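Local coordinates for protein probable benzoylformate decarboxylase (Rhodococcus jostii, PDB 7ORX) that is a probable thiamine-diphosphate-dependent enzyme that binds thiamine diphosphate, with three alpha/beta domains in each chain of a four-chain assembly, at residues 234-237 / 238-242; 13-17 / 18-22; 191-194 / 195-199; 436-439 / 440-443; 159-162 / 163-167. All coordinates share one frame; numbering follows the deposited sequence.

Interaction 1: residues 234-237 / 238-242; sequences VWIA and PSPSR
The five-membered ring of Pro-240 meets the strand end through CB and CD: CB lies 3.6 Å from CG2 of Ile-236, and CD 3.7 Å from the backbone O of Ala-237. The second proline ring, that of Pro-238, sets CD 3.4 Å from CB of Ala-237, as neighbours joined by a trans peptide bond do. Ile-236 holds CG2 opposite its own backbone N (CG1 at chi1 -67°), and this methyl meets the Pro-240 ring with the two side chains at about a right angle. Between the prolines, Ser-239 has a positive phi of 51°, which bends the chain and brings Pro-240 back to Ile-236. The OG of Ser-239 bonds the O of Arg-282, and its side chain packs on Met-112 of the second subunit. Pro-240 also touches Val-255 of strand 252-255. This largely buried bend follows strand 234-236 at its C-terminal end, in the parallel sheet of the Rossmann-like central domain.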
loop_
_atom_site.group_PDB
_atom_site.type_symbol
_atom_site.label_atom_id
_atom_site.label_comp_id
_atom_site.label_asym_id
_atom_site.label_seq_id
_atom_site.Cartn_x
_atom_site.Cartn_y
_atom_site.Cartn_z
ATOM N N VAL C 234 -0.798 -31.556 29.115
ATOM C CA VAL C 234 -0.265 -30.750 27.989
ATOM C C VAL C 234 -1.157 -30.963 26.778
ATOM O O VAL C 234 -1.283 -32.076 26.364
ATOM C CB VAL C 234 1.182 -31.128 27.675
ATOM C CG1 VAL C 234 1.677 -30.447 26.409
ATOM C CG2 VAL C 234 2.100 -30.804 28.844
ATOM N N TRP C 235 -1.744 -29.908 26.259
ATOM C CA TRP C 235 -2.446 -29.870 24.967
ATOM C C TRP C 235 -1.604 -29.097 23.974
ATOM O O TRP C 235 -0.869 -28.177 24.400
ATOM C CB TRP C 235 -3.778 -29.163 25.114
ATOM C CG TRP C 235 -4.727 -29.854 26.013
ATOM C CD1 TRP C 235 -4.785 -29.834 27.369
ATOM C CD2 TRP C 235 -5.809 -30.678 25.562
ATOM N NE1 TRP C 235 -5.837 -30.611 27.799
ATOM C CE2 TRP C 235 -6.476 -31.132 26.710
ATOM C CE3 TRP C 235 -6.244 -31.091 24.292
ATOM C CZ2 TRP C 235 -7.567 -31.973 26.615
ATOM C CZ3 TRP C 235 -7.304 -31.952 24.205
ATOM C CH2 TRP C 235 -7.954 -32.389 25.355
ATOM N N ILE C 236 -1.774 -29.392 22.702
ATOM C CA ILE C 236 -1.174 -28.559 21.631
ATOM C C ILE C 236 -2.199 -27.481 21.247
ATOM O O ILE C 236 -3.379 -27.828 21.077
ATOM C CB ILE C 236 -0.766 -29.469 20.464
ATOM C CG1 ILE C 236 0.378 -30.385 20.889
ATOM C CG2 ILE C 236 -0.407 -28.669 19.221
ATOM C CD1 ILE C 236 0.757 -31.402 19.810
ATOM N N ALA C 237 -1.782 -26.244 21.063
ATOM C CA ALA C 237 -2.673 -25.173 20.611
ATOM C C ALA C 237 -3.333 -25.548 19.298
ATOM O O ALA C 237 -2.750 -26.189 18.426
ATOM C CB ALA C 237 -1.874 -23.913 20.412
ATOM N N PRO C 238 -4.548 -25.046 19.062
ATOM C CA PRO C 238 -5.311 -25.387 17.875
ATOM C C PRO C 238 -4.670 -25.010 16.548
ATOM O O PRO C 238 -3.975 -24.112 16.511
ATOM C CB PRO C 238 -6.619 -24.614 18.026
ATOM C CG PRO C 238 -6.246 -23.487 18.938
ATOM C CD PRO C 238 -5.258 -24.093 19.914
ATOM N N SER C 239 -5.036 -25.724 15.476
ATOM C CA SER C 239 -4.516 -25.540 14.101
ATOM C C SER C 239 -2.985 -25.558 14.212
ATOM O O SER C 239 -2.305 -24.621 13.777
ATOM C CB SER C 239 -5.037 -24.242 13.500
ATOM O OG SER C 239 -6.455 -24.076 13.645
ATOM N N PRO C 240 -2.403 -26.665 14.746
ATOM C CA PRO C 240 -0.959 -26.782 14.857
ATOM C C PRO C 240 -0.277 -26.997 13.510
ATOM O O PRO C 240 -0.787 -27.678 12.638
ATOM C CB PRO C 240 -0.790 -28.040 15.711
ATOM C CG PRO C 240 -1.971 -28.892 15.352
ATOM C CD PRO C 240 -3.100 -27.909 15.145
ATOM N N SER C 241 0.895 -26.447 13.374
ATOM C CA SER C 241 1.789 -26.549 12.205
ATOM C C SER C 241 3.025 -27.335 12.636
ATOM O O SER C 241 3.738 -27.726 11.746
ATOM C CB SER C 241 2.140 -25.138 11.751
ATOM O OG SER C 241 2.449 -24.322 12.899
ATOM N N ARG C 242 3.302 -27.467 13.951
ATOM C CA ARG C 242 4.454 -28.255 14.451
ATOM C C ARG C 242 4.013 -29.057 15.668
ATOM O O ARG C 242 2.954 -28.780 16.215
ATOM C CB ARG C 242 5.621 -27.341 14.786
ATOM C CG ARG C 242 6.030 -26.448 13.615
ATOM C CD ARG C 242 7.205 -25.539 13.974
ATOM N NE ARG C 242 8.424 -26.302 14.181
ATOM C CZ ARG C 242 9.633 -25.906 13.858
ATOM N NH1 ARG C 242 9.810 -24.726 13.296
ATOM N NH2 ARG C 242 10.669 -26.703 14.072
#

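Interaction 2: residues 13-17 / 18-22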
loop_
_atom_site.group_PDB
_atom_site.type_symbol
_atom_site.label_atom_id
_atom_site.label_comp_id
_atom_site.label_asym_id
_atom_site.label_seq_id
_atom_site.Cartn_x
_atom_site.Cartn_y
_atom_site.Cartn_z
ATOM N N GLU C 13 29.773 -12.898 -1.244
ATOM C CA GLU C 13 30.682 -13.058 -0.079
ATOM C C GLU C 13 29.844 -12.977 1.203
ATOM O O GLU C 13 30.190 -13.635 2.229
ATOM C CB GLU C 13 31.842 -12.054 -0.170
ATOM C CG GLU C 13 32.806 -12.127 1.019
ATOM C CD GLU C 13 34.228 -12.682 0.874
ATOM O OE1 GLU C 13 35.184 -11.997 1.369
ATOM O OE2 GLU C 13 34.371 -13.837 0.358
ATOM N N LEU C 14 28.761 -12.211 1.135
ATOM C CA LEU C 14 27.896 -11.928 2.288
ATOM C C LEU C 14 26.977 -13.119 2.523
ATOM O O LEU C 14 26.889 -13.564 3.681
ATOM C CB LEU C 14 27.132 -10.645 1.982
ATOM C CG LEU C 14 26.009 -10.324 2.954
ATOM C CD1 LEU C 14 26.543 -9.817 4.280
ATOM C CD2 LEU C 14 25.042 -9.319 2.353
ATOM N N LEU C 15 26.308 -13.625 1.473
ATOM C CA LEU C 15 25.409 -14.791 1.606
ATOM C C LEU C 15 26.213 -15.950 2.198
ATOM O O LEU C 15 25.665 -16.647 3.032
ATOM C CB LEU C 15 24.832 -15.156 0.240
ATOM C CG LEU C 15 24.036 -14.049 -0.438
ATOM C CD1 LEU C 15 23.758 -14.380 -1.878
ATOM C CD2 LEU C 15 22.745 -13.770 0.281
ATOM N N ARG C 16 27.469 -16.146 1.782
ATOM C CA ARG C 16 28.340 -17.244 2.302
ATOM C C ARG C 16 28.588 -16.998 3.790
ATOM O O ARG C 16 28.529 -17.947 4.554
ATOM C CB ARG C 16 29.690 -17.370 1.582
ATOM C CG ARG C 16 30.551 -18.491 2.165
ATOM C CD ARG C 16 31.952 -18.725 1.596
ATOM N NE ARG C 16 31.935 -18.914 0.154
ATOM C CZ ARG C 16 32.118 -17.953 -0.760
ATOM N NH1 ARG C 16 32.355 -16.708 -0.399
ATOM N NH2 ARG C 16 32.079 -18.243 -2.049
ATOM N N ALA C 17 28.903 -15.753 4.147
ATOM C CA ALA C 17 29.221 -15.318 5.524
ATOM C C ALA C 17 28.053 -15.677 6.447
ATOM O O ALA C 17 28.302 -16.067 7.585
ATOM C CB ALA C 17 29.467 -13.842 5.508
ATOM N N ARG C 18 26.820 -15.596 5.928
ATOM C CA ARG C 18 25.546 -15.791 6.673
ATOM C C ARG C 18 24.968 -17.219 6.511
ATOM O O ARG C 18 23.831 -17.445 6.916
ATOM C CB ARG C 18 24.523 -14.772 6.164
ATOM C CG ARG C 18 24.847 -13.311 6.445
ATOM C CD ARG C 18 25.027 -12.916 7.925
ATOM N NE ARG C 18 25.162 -11.451 7.977
ATOM C CZ ARG C 18 26.298 -10.789 7.953
ATOM N NH1 ARG C 18 27.438 -11.436 7.964
ATOM N NH2 ARG C 18 26.305 -9.479 7.931
ATOM N N GLY C 19 25.693 -18.151 5.897
ATOM C CA GLY C 19 25.263 -19.547 5.724
ATOM C C GLY C 19 24.232 -19.759 4.630
ATOM O O GLY C 19 23.802 -20.887 4.538
ATOM N N LEU C 20 23.851 -18.766 3.822
ATOM C CA LEU C 20 22.843 -18.906 2.718
ATOM C C LEU C 20 23.493 -19.432 1.434
ATOM O O LEU C 20 23.333 -18.778 0.377
ATOM C CB LEU C 20 22.161 -17.573 2.406
ATOM C CG LEU C 20 21.022 -17.179 3.341
ATOM C CD1 LEU C 20 21.566 -16.855 4.722
ATOM C CD2 LEU C 20 20.297 -15.965 2.793
ATOM N N THR C 21 24.096 -20.620 1.497
ATOM C CA THR C 21 24.805 -21.265 0.370
ATOM C C THR C 21 23.891 -22.226 -0.413
ATOM O O THR C 21 24.365 -22.782 -1.402
ATOM C CB THR C 21 26.038 -21.972 0.911
ATOM O OG1 THR C 21 25.605 -22.662 2.076
ATOM C CG2 THR C 21 27.128 -20.999 1.273
ATOM N N THR C 22 22.624 -22.356 -0.030
ATOM C CA THR C 22 21.625 -23.143 -0.768
ATOM C C THR C 22 20.562 -22.203 -1.310
ATOM O O THR C 22 19.942 -21.506 -0.529
ATOM C CB THR C 22 21.032 -24.212 0.147
ATOM O OG1 THR C 22 22.140 -24.922 0.684
ATOM C CG2 THR C 22 20.093 -25.147 -0.574
#
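The backbone leaves helix 7-17 through a Schellman motif: Leu-20 N bonds back to Leu-15 O (2.9 Å) and, inside that loop, Gly-19 N bonds to Arg-16 O (3.1 Å). Gly-19, at the C-prime position, has a phi of 77° and turns the chain off the helix axis. The inner donor stands well above the carbonyl plane of Arg-16, whereas Arg-18 N still makes a helix-like bond to Leu-14 O (3.0 Å). Leu-20, centre of an inverse gamma turn, comes back beside the helix, and its CD2 meets CD2 of Leu-15 at 4.1 Å with the side chains at about a right angle; both leucines also touch Leu-69 of strand 68-73. The chain of Arg-18 bends at chi2 (-58°) and folds back along the last helical turn. Its guanidinium is held there by Asn-143 OD1 and by the carbonyls of Leu-177 and Leu-178, linking the helix end to helices 138-149 and 175-179. Arg-16 makes salt bridges to Glu-13, one turn back, and to Asp-41, outside the helix. Over one face of the Arg-18 guanidinium, off-centre toward its rim, sits CD1 of Leu-14, 3.7 Å from NH2.

Interaction 3: residues 191-194 / 195-199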
loop_
_atom_site.group_PDB
_atom_site.type_symbol
_atom_site.label_atom_id
_atom_site.label_comp_id
_atom_site.label_asym_id
_atom_site.label_seq_id
_atom_site.Cartn_x
_atom_site.Cartn_y
_atom_site.Cartn_z
ATOM N N ASP C 191 12.754 -10.297 38.130
ATOM C CA ASP C 191 11.512 -9.922 38.861
ATOM C C ASP C 191 10.334 -10.639 38.176
ATOM O O ASP C 191 9.584 -11.369 38.881
ATOM C CB ASP C 191 11.310 -8.398 38.932
ATOM C CG ASP C 191 11.661 -7.760 40.272
ATOM O OD1 ASP C 191 11.379 -8.441 41.315
ATOM O OD2 ASP C 191 12.234 -6.589 40.276
ATOM N N GLN C 192 10.222 -10.478 36.851
ATOM C CA GLN C 192 9.107 -11.001 36.010
ATOM C C GLN C 192 9.041 -12.535 36.060
ATOM O O GLN C 192 7.919 -13.051 35.923
ATOM C CB GLN C 192 9.249 -10.515 34.562
ATOM C CG GLN C 192 8.612 -9.150 34.326
ATOM C CD GLN C 192 9.051 -8.510 33.011
ATOM O OE1 GLN C 192 9.986 -8.945 32.350
ATOM N NE2 GLN C 192 8.256 -7.595 32.567
ATOM N N ILE C 193 10.173 -13.233 36.238
ATOM C CA ILE C 193 10.204 -14.719 36.431
ATOM C C ILE C 193 9.442 -15.051 37.710
ATOM O O ILE C 193 8.540 -15.870 37.644
ATOM C CB ILE C 193 11.644 -15.269 36.504
ATOM C CG1 ILE C 193 12.269 -15.417 35.115
ATOM C CG2 ILE C 193 11.696 -16.584 37.286
ATOM C CD1 ILE C 193 13.787 -15.214 35.098
ATOM N N ASN C 194 9.808 -14.450 38.843
ATOM C CA ASN C 194 9.276 -14.845 40.177
ATOM C C ASN C 194 7.742 -14.714 40.163
ATOM O O ASN C 194 7.108 -15.526 40.851
ATOM C CB ASN C 194 9.946 -14.080 41.323
ATOM C CG ASN C 194 11.438 -14.314 41.393
ATOM O OD1 ASN C 194 11.947 -15.422 41.278
ATOM N ND2 ASN C 194 12.166 -13.228 41.503
ATOM N N ASP C 195 7.170 -13.791 39.374
ATOM C CA ASP C 195 5.702 -13.664 39.144
ATOM C C ASP C 195 5.181 -14.910 38.415
ATOM O O ASP C 195 4.184 -15.461 38.883
ATOM C CB ASP C 195 5.308 -12.455 38.298
ATOM C CG ASP C 195 5.741 -11.127 38.904
ATOM O OD1 ASP C 195 5.599 -10.941 40.158
ATOM O OD2 ASP C 195 6.257 -10.292 38.125
ATOM N N LEU C 196 5.808 -15.302 37.296
ATOM C CA LEU C 196 5.472 -16.534 36.538
ATOM C C LEU C 196 5.535 -17.732 37.492
ATOM O O LEU C 196 4.547 -18.484 37.508
ATOM C CB LEU C 196 6.414 -16.754 35.348
ATOM C CG LEU C 196 5.914 -16.317 33.971
ATOM C CD1 LEU C 196 4.431 -16.569 33.799
ATOM C CD2 LEU C 196 6.174 -14.856 33.698
ATOM N N ILE C 197 6.617 -17.906 38.266
ATOM C CA ILE C 197 6.795 -19.151 39.070
ATOM C C ILE C 197 5.810 -19.119 40.248
ATOM O O ILE C 197 5.231 -20.159 40.533
ATOM C CB ILE C 197 8.241 -19.486 39.487
ATOM C CG1 ILE C 197 8.536 -19.072 40.922
ATOM C CG2 ILE C 197 9.274 -18.969 38.497
ATOM C CD1 ILE C 197 9.354 -20.077 41.708
ATOM N N GLU C 198 5.559 -17.980 40.872
ATOM C CA GLU C 198 4.519 -17.881 41.932
ATOM C C GLU C 198 3.192 -18.340 41.315
ATOM O O GLU C 198 2.641 -19.313 41.813
ATOM C CB GLU C 198 4.407 -16.480 42.532
ATOM C CG GLU C 198 3.512 -16.439 43.767
ATOM C CD GLU C 198 3.984 -15.483 44.891
ATOM O OE1 GLU C 198 4.633 -14.410 44.604
ATOM O OE2 GLU C 198 3.712 -15.789 46.092
ATOM N N THR C 199 2.749 -17.750 40.210
ATOM C CA THR C 199 1.447 -18.070 39.569
ATOM C C THR C 199 1.355 -19.568 39.245
ATOM O O THR C 199 0.232 -20.128 39.346
ATOM C CB THR C 199 1.225 -17.324 38.251
ATOM O OG1 THR C 199 1.687 -15.987 38.403
ATOM C CG2 THR C 199 -0.225 -17.280 37.828
#
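Residues 191-199 form a continuous alpha helix, in which Ile-197 N bonds to Ile-193 O and Glu-198 N to Asn-194 O, both at 2.9 Å. The bonds of the preceding turn, Asp-195 N to Asp-191 O at 3.5 Å and Leu-196 N to Gln-192 O at 3.4 Å, are weak. One turn apart on the inward flank, Ile-193 and Ile-197 touch through their CG2 methyls at 3.6 Å, the side chains slanting across each other. Ile-193 has its CG2 opposite the backbone N (CG1 at chi1 -80°), while CG2 of Ile-197 lies opposite the carbonyl carbon and also rests on Ile-193 O. Leu-196 sets CD2 3.4 Å from Gln-192 O. These apolar groups face Ile-327 and Leu-328 of helix 321-331 and Ile-299 of strand 297-302. Gln-192 instead extends to a third subunit, making weak bonds with Ser-184 and Ala-186 there. The carbonyl O of Asp-195 is gripped twice by Thr-199, by N at 3.0 Å and by OG1 at 2.6 Å, from opposite faces of its plane. The helix is therefore amphipathic: its apolar flank packs against the central domain, and its outer flank carries Asp-191, Asn-194, Asp-195 and Glu-198 at the surface.

Interaction 4: residues 436-439 / 440-443; sequences YGIT and ALWS. With TPP (thiamine diphosphate), chain I.
Gly-437 and Ala-440 close a type I beta turn, Ala-440 N donating to Gly-437 O at 3.1 Å from above the carbonyl plane. One residue on, Leu-441 N bonds Ile-438 O at 3.1 Å, and the CD1 methyls of Ile-438 and Leu-441 meet at 4.0 Å as the side chains slant past each other. Thr-439 O takes a weak bond from Trp-442 N and a second from a water (2.7 Å), which also donates to Ser-443 OG. Ahead of the turn, Tyr-436 reaches thiamine diphosphate: its CE2 lies 3.7 Å from N1' of the ligand, and its OH bonds Asn-26 OD1 of the second subunit, so the cofactor pocket is shared between chains. Farther out, Trp-442 NE1 is held by Pro-482 O of the second subunit, and Ser-443 OG by Leu-46 O. Ile-438, Thr-439, Leu-441 and Trp-442 pack on Leu-489 and Tyr-493 of helix 486-493, and Ala-440 and Leu-441 on helix 409-418, with helix 50-64 beside Thr-439 and Ser-443, on the path from strand 425-430 into helix 440-447.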
loop_
_atom_site.group_PDB
_atom_site.type_symbol
_atom_site.label_atom_id
_atom_site.label_comp_id
_atom_site.label_asym_id
_atom_site.label_seq_id
_atom_site.Cartn_x
_atom_site.Cartn_y
_atom_site.Cartn_z
ATOM N N TYR C 436 -1.550 -28.885 -5.839
ATOM C CA TYR C 436 -1.034 -27.491 -5.678
ATOM C C TYR C 436 0.511 -27.488 -5.737
ATOM O O TYR C 436 0.989 -26.432 -6.161
ATOM C CB TYR C 436 -1.572 -26.815 -4.421
ATOM C CG TYR C 436 -3.071 -26.722 -4.291
ATOM C CD1 TYR C 436 -3.779 -27.771 -3.730
ATOM C CD2 TYR C 436 -3.768 -25.578 -4.639
ATOM C CE1 TYR C 436 -5.151 -27.702 -3.557
ATOM C CE2 TYR C 436 -5.134 -25.477 -4.447
ATOM C CZ TYR C 436 -5.834 -26.546 -3.908
ATOM O OH TYR C 436 -7.199 -26.534 -3.719
ATOM N N GLY C 437 1.223 -28.588 -5.404
ATOM C CA GLY C 437 2.699 -28.625 -5.405
ATOM C C GLY C 437 3.308 -29.807 -6.118
ATOM O O GLY C 437 4.405 -30.233 -5.749
ATOM N N ILE C 438 2.628 -30.345 -7.123
ATOM C CA ILE C 438 2.912 -31.675 -7.754
ATOM C C ILE C 438 4.280 -31.622 -8.417
ATOM O O ILE C 438 5.006 -32.623 -8.397
ATOM C CB ILE C 438 1.795 -32.032 -8.756
ATOM C CG1 ILE C 438 1.829 -33.512 -9.161
ATOM C CG2 ILE C 438 1.822 -31.126 -9.977
ATOM C CD1 ILE C 438 1.453 -34.462 -8.034
ATOM N N THR C 439 4.638 -30.472 -8.983
ATOM C CA THR C 439 5.890 -30.300 -9.761
ATOM C C THR C 439 7.115 -30.439 -8.848
ATOM O O THR C 439 8.172 -30.618 -9.397
ATOM C CB THR C 439 5.950 -28.935 -10.448
ATOM O OG1 THR C 439 5.919 -27.967 -9.397
ATOM C CG2 THR C 439 4.815 -28.707 -11.420
ATOM N N ALA C 440 7.000 -30.343 -7.526
ATOM C CA ALA C 440 8.152 -30.551 -6.627
ATOM C C ALA C 440 8.645 -31.984 -6.729
ATOM O O ALA C 440 9.780 -32.256 -6.275
ATOM C CB ALA C 440 7.798 -30.239 -5.215
ATOM N N LEU C 441 7.844 -32.887 -7.291
ATOM C CA LEU C 441 8.294 -34.281 -7.485
ATOM C C LEU C 441 9.473 -34.311 -8.455
ATOM O O LEU C 441 10.400 -35.108 -8.233
ATOM C CB LEU C 441 7.132 -35.112 -8.018
ATOM C CG LEU C 441 6.081 -35.507 -6.996
ATOM C CD1 LEU C 441 4.998 -36.314 -7.690
ATOM C CD2 LEU C 441 6.719 -36.296 -5.851
ATOM N N TRP C 442 9.433 -33.482 -9.497
ATOM C CA TRP C 442 10.552 -33.318 -10.468
ATOM C C TRP C 442 11.847 -32.966 -9.735
ATOM O O TRP C 442 12.850 -33.635 -9.989
ATOM C CB TRP C 442 10.219 -32.237 -11.482
ATOM C CG TRP C 442 11.272 -32.081 -12.527
ATOM C CD1 TRP C 442 11.386 -32.814 -13.674
ATOM C CD2 TRP C 442 12.344 -31.129 -12.535
ATOM N NE1 TRP C 442 12.463 -32.380 -14.395
ATOM C CE2 TRP C 442 13.057 -31.331 -13.728
ATOM C CE3 TRP C 442 12.773 -30.140 -11.664
ATOM C CZ2 TRP C 442 14.181 -30.581 -14.060
ATOM C CZ3 TRP C 442 13.881 -29.384 -11.999
ATOM C CH2 TRP C 442 14.573 -29.610 -13.179
ATOM N N SER C 443 11.797 -32.000 -8.823
ATOM C CA SER C 443 12.973 -31.567 -8.040
ATOM C C SER C 443 13.513 -32.758 -7.254
ATOM O O SER C 443 14.703 -33.014 -7.312
ATOM C CB SER C 443 12.639 -30.389 -7.189
ATOM O OG SER C 443 12.307 -29.287 -8.032
HETATM N "N1'" TPP I . -7.012 -23.518 -1.889
HETATM C "C2'" TPP I . -5.896 -23.384 -1.160
HETATM C CM2 TPP I . -4.676 -22.846 -1.832
HETATM N "N3'" TPP I . -5.795 -23.688 0.133
HETATM C "C4'" TPP I . -6.894 -24.155 0.748
HETATM N "N4'" TPP I . -6.763 -24.445 2.050
HETATM C "C5'" TPP I . -8.117 -24.346 0.062
HETATM C "C6'" TPP I . -8.104 -23.986 -1.272
HETATM C "C7'" TPP I . -9.369 -24.897 0.726
HETATM N N3 TPP I . -9.259 -26.323 1.121
HETATM C C2 TPP I . -9.175 -26.699 2.400
HETATM S S1 TPP I . -9.144 -28.402 2.602
HETATM C C5 TPP I . -9.257 -28.584 0.877
HETATM C C4 TPP I . -9.227 -27.393 0.224
HETATM C CM4 TPP I . -9.213 -27.209 -1.265
HETATM C C6 TPP I . -9.426 -29.945 0.260
HETATM C C7 TPP I . -8.132 -30.677 0.054
HETATM O O7 TPP I . -8.266 -31.946 0.721
HETATM P PA TPP I . -7.297 -33.169 0.383
HETATM O O1A TPP I . -5.847 -32.880 0.175
HETATM O O2A TPP I . -7.987 -33.863 -0.743
HETATM O O3A TPP I . -7.492 -33.928 1.781
HETATM P PB TPP I . -8.860 -34.483 2.469
HETATM O O1B TPP I . -8.481 -35.164 3.774
HETATM O O2B TPP I . -9.781 -33.297 2.663
HETATM O O3B TPP I . -9.402 -35.460 1.449
HETATM O O HOH W 1 9.586 -28.393 -8.971
#

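Interaction 5: residues 159-162 / 163-167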
loop_
_atom_site.group_PDB
_atom_site.type_symbol
_atom_site.label_atom_id
_atom_site.label_comp_id
_atom_site.label_asym_id
_atom_site.label_seq_id
_atom_site.Cartn_x
_atom_site.Cartn_y
_atom_site.Cartn_z
ATOM N N VAL C 159 13.267 -8.563 -1.634
ATOM C CA VAL C 159 14.216 -7.576 -2.189
ATOM C C VAL C 159 14.134 -7.720 -3.705
ATOM O O VAL C 159 14.433 -8.817 -4.179
ATOM C CB VAL C 159 15.636 -7.846 -1.679
ATOM C CG1 VAL C 159 16.590 -6.871 -2.312
ATOM C CG2 VAL C 159 15.719 -7.785 -0.172
ATOM N N SER C 160 13.762 -6.666 -4.431
ATOM C CA SER C 160 13.699 -6.677 -5.920
ATOM C C SER C 160 14.949 -5.983 -6.422
ATOM O O SER C 160 15.112 -4.878 -6.031
ATOM C CB SER C 160 12.412 -6.014 -6.415
ATOM O OG SER C 160 12.479 -5.596 -7.770
ATOM N N VAL C 161 15.800 -6.623 -7.221
ATOM C CA VAL C 161 17.090 -6.027 -7.690
ATOM C C VAL C 161 17.087 -5.972 -9.221
ATOM O O VAL C 161 16.960 -7.014 -9.886
ATOM C CB VAL C 161 18.303 -6.811 -7.163
ATOM C CG1 VAL C 161 19.577 -6.156 -7.640
ATOM C CG2 VAL C 161 18.245 -7.003 -5.659
ATOM N N PRO C 162 17.190 -4.756 -9.819
ATOM C CA PRO C 162 17.352 -4.598 -11.258
ATOM C C PRO C 162 18.626 -5.310 -11.712
ATOM O O PRO C 162 19.646 -5.239 -11.021
ATOM C CB PRO C 162 17.455 -3.084 -11.468
ATOM C CG PRO C 162 16.785 -2.472 -10.268
ATOM C CD PRO C 162 17.021 -3.460 -9.153
ATOM N N TYR C 163 18.563 -5.998 -12.843
ATOM C CA TYR C 163 19.594 -7.011 -13.154
ATOM C C TYR C 163 20.920 -6.300 -13.443
ATOM O O TYR C 163 21.984 -6.854 -13.146
ATOM C CB TYR C 163 19.059 -7.981 -14.204
ATOM C CG TYR C 163 19.064 -7.574 -15.651
ATOM C CD1 TYR C 163 20.228 -7.349 -16.360
ATOM C CD2 TYR C 163 17.871 -7.565 -16.355
ATOM C CE1 TYR C 163 20.195 -7.057 -17.714
ATOM C CE2 TYR C 163 17.818 -7.289 -17.708
ATOM C CZ TYR C 163 18.980 -7.023 -18.393
ATOM O OH TYR C 163 18.825 -6.735 -19.722
ATOM N N ASP C 164 20.863 -5.065 -13.932
ATOM C CA ASP C 164 22.066 -4.270 -14.265
ATOM C C ASP C 164 22.798 -3.851 -12.978
ATOM O O ASP C 164 23.946 -3.385 -13.081
ATOM C CB ASP C 164 21.722 -3.103 -15.198
ATOM C CG ASP C 164 20.743 -2.061 -14.664
ATOM O OD1 ASP C 164 19.700 -2.477 -14.068
ATOM O OD2 ASP C 164 21.006 -0.805 -14.888
ATOM N N ASP C 165 22.206 -4.027 -11.803
ATOM C CA ASP C 165 22.841 -3.574 -10.533
ATOM C C ASP C 165 24.000 -4.502 -10.175
ATOM O O ASP C 165 24.934 -4.025 -9.534
ATOM C CB ASP C 165 21.857 -3.545 -9.366
ATOM C CG ASP C 165 20.898 -2.364 -9.394
ATOM O OD1 ASP C 165 21.064 -1.468 -10.302
ATOM O OD2 ASP C 165 19.993 -2.318 -8.486
ATOM N N TRP C 166 23.939 -5.772 -10.584
ATOM C CA TRP C 166 24.897 -6.806 -10.121
ATOM C C TRP C 166 26.315 -6.483 -10.622
ATOM O O TRP C 166 27.272 -6.791 -9.947
ATOM C CB TRP C 166 24.417 -8.174 -10.580
ATOM C CG TRP C 166 23.135 -8.569 -9.930
ATOM C CD1 TRP C 166 21.930 -8.794 -10.532
ATOM C CD2 TRP C 166 22.932 -8.778 -8.529
ATOM N NE1 TRP C 166 20.988 -9.129 -9.598
ATOM C CE2 TRP C 166 21.573 -9.140 -8.362
ATOM C CE3 TRP C 166 23.774 -8.730 -7.420
ATOM C CZ2 TRP C 166 21.028 -9.405 -7.110
ATOM C CZ3 TRP C 166 23.243 -9.027 -6.185
ATOM C CH2 TRP C 166 21.883 -9.356 -6.034
ATOM N N ALA C 167 26.400 -5.862 -11.789
ATOM C CA ALA C 167 27.636 -5.551 -12.528
ATOM C C ALA C 167 28.199 -4.217 -12.035
ATOM O O ALA C 167 29.386 -3.941 -12.304
ATOM C CB ALA C 167 27.341 -5.503 -14.009
#
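Asp-165 N donates to Pro-162 O across a single turn, at 2.9 Å and 160°, coming from above the carbonyl plane and not along a lone pair. The carboxylate of Asp-165 swings back beside the proline ring, its CG opposite the carbonyl carbon (chi1 -76°), and sets OD2 3.3 Å from CD of Pro-162. Asp-164 sets OD1 3.5 Å from CB of Pro-162. The loop at Arg-104 ties down both acids, its NH2 in a salt bridge with OD2 of Asp-165 and its backbone N donating to OD1 of Asp-164, and it also touches Pro-162. In the fold, this is where strand 157-162, an inner strand of the parallel sheet of the N-terminal domain, ends and the chain curls into a turn of helical backbone on its way to helix 175-179. Val-161 points at that turn. Its CG1 lies against the Trp-166 indole, 3.6 Å from CZ2, with the two side chains at about a right angle. The indole also packs on Val-7, Ser-8 and Thr-11 of helix 7-17, and it meets the ring of Phe-34 with the planes about 40° apart. Tyr-163 packs on Asn-30 and Val-103 of its own chain and on Leu-471 of the second subunit.

Along the chain the order is interaction 2, 5, 3, 1 and 4, none interleaved. Interactions 2 and 5 belong to the N-terminal domain, their centres 18 Å and nearest atoms about 7 Å apart; helix 7-17 ends in interaction 2 and packs on Trp-166 of interaction 5, and helix 138-149 borders both. Interactions 3 and 1 share the central domain, one on a helix beside its parallel sheet and one at a strand end, centres 25 Å apart. Interaction 4 lies in the C-terminal domain, 49 Å from interaction 3, centre to centre. The five thus sample all three domains, and only interaction 4 touches thiamine diphosphate, in a pocket completed by a second subunit.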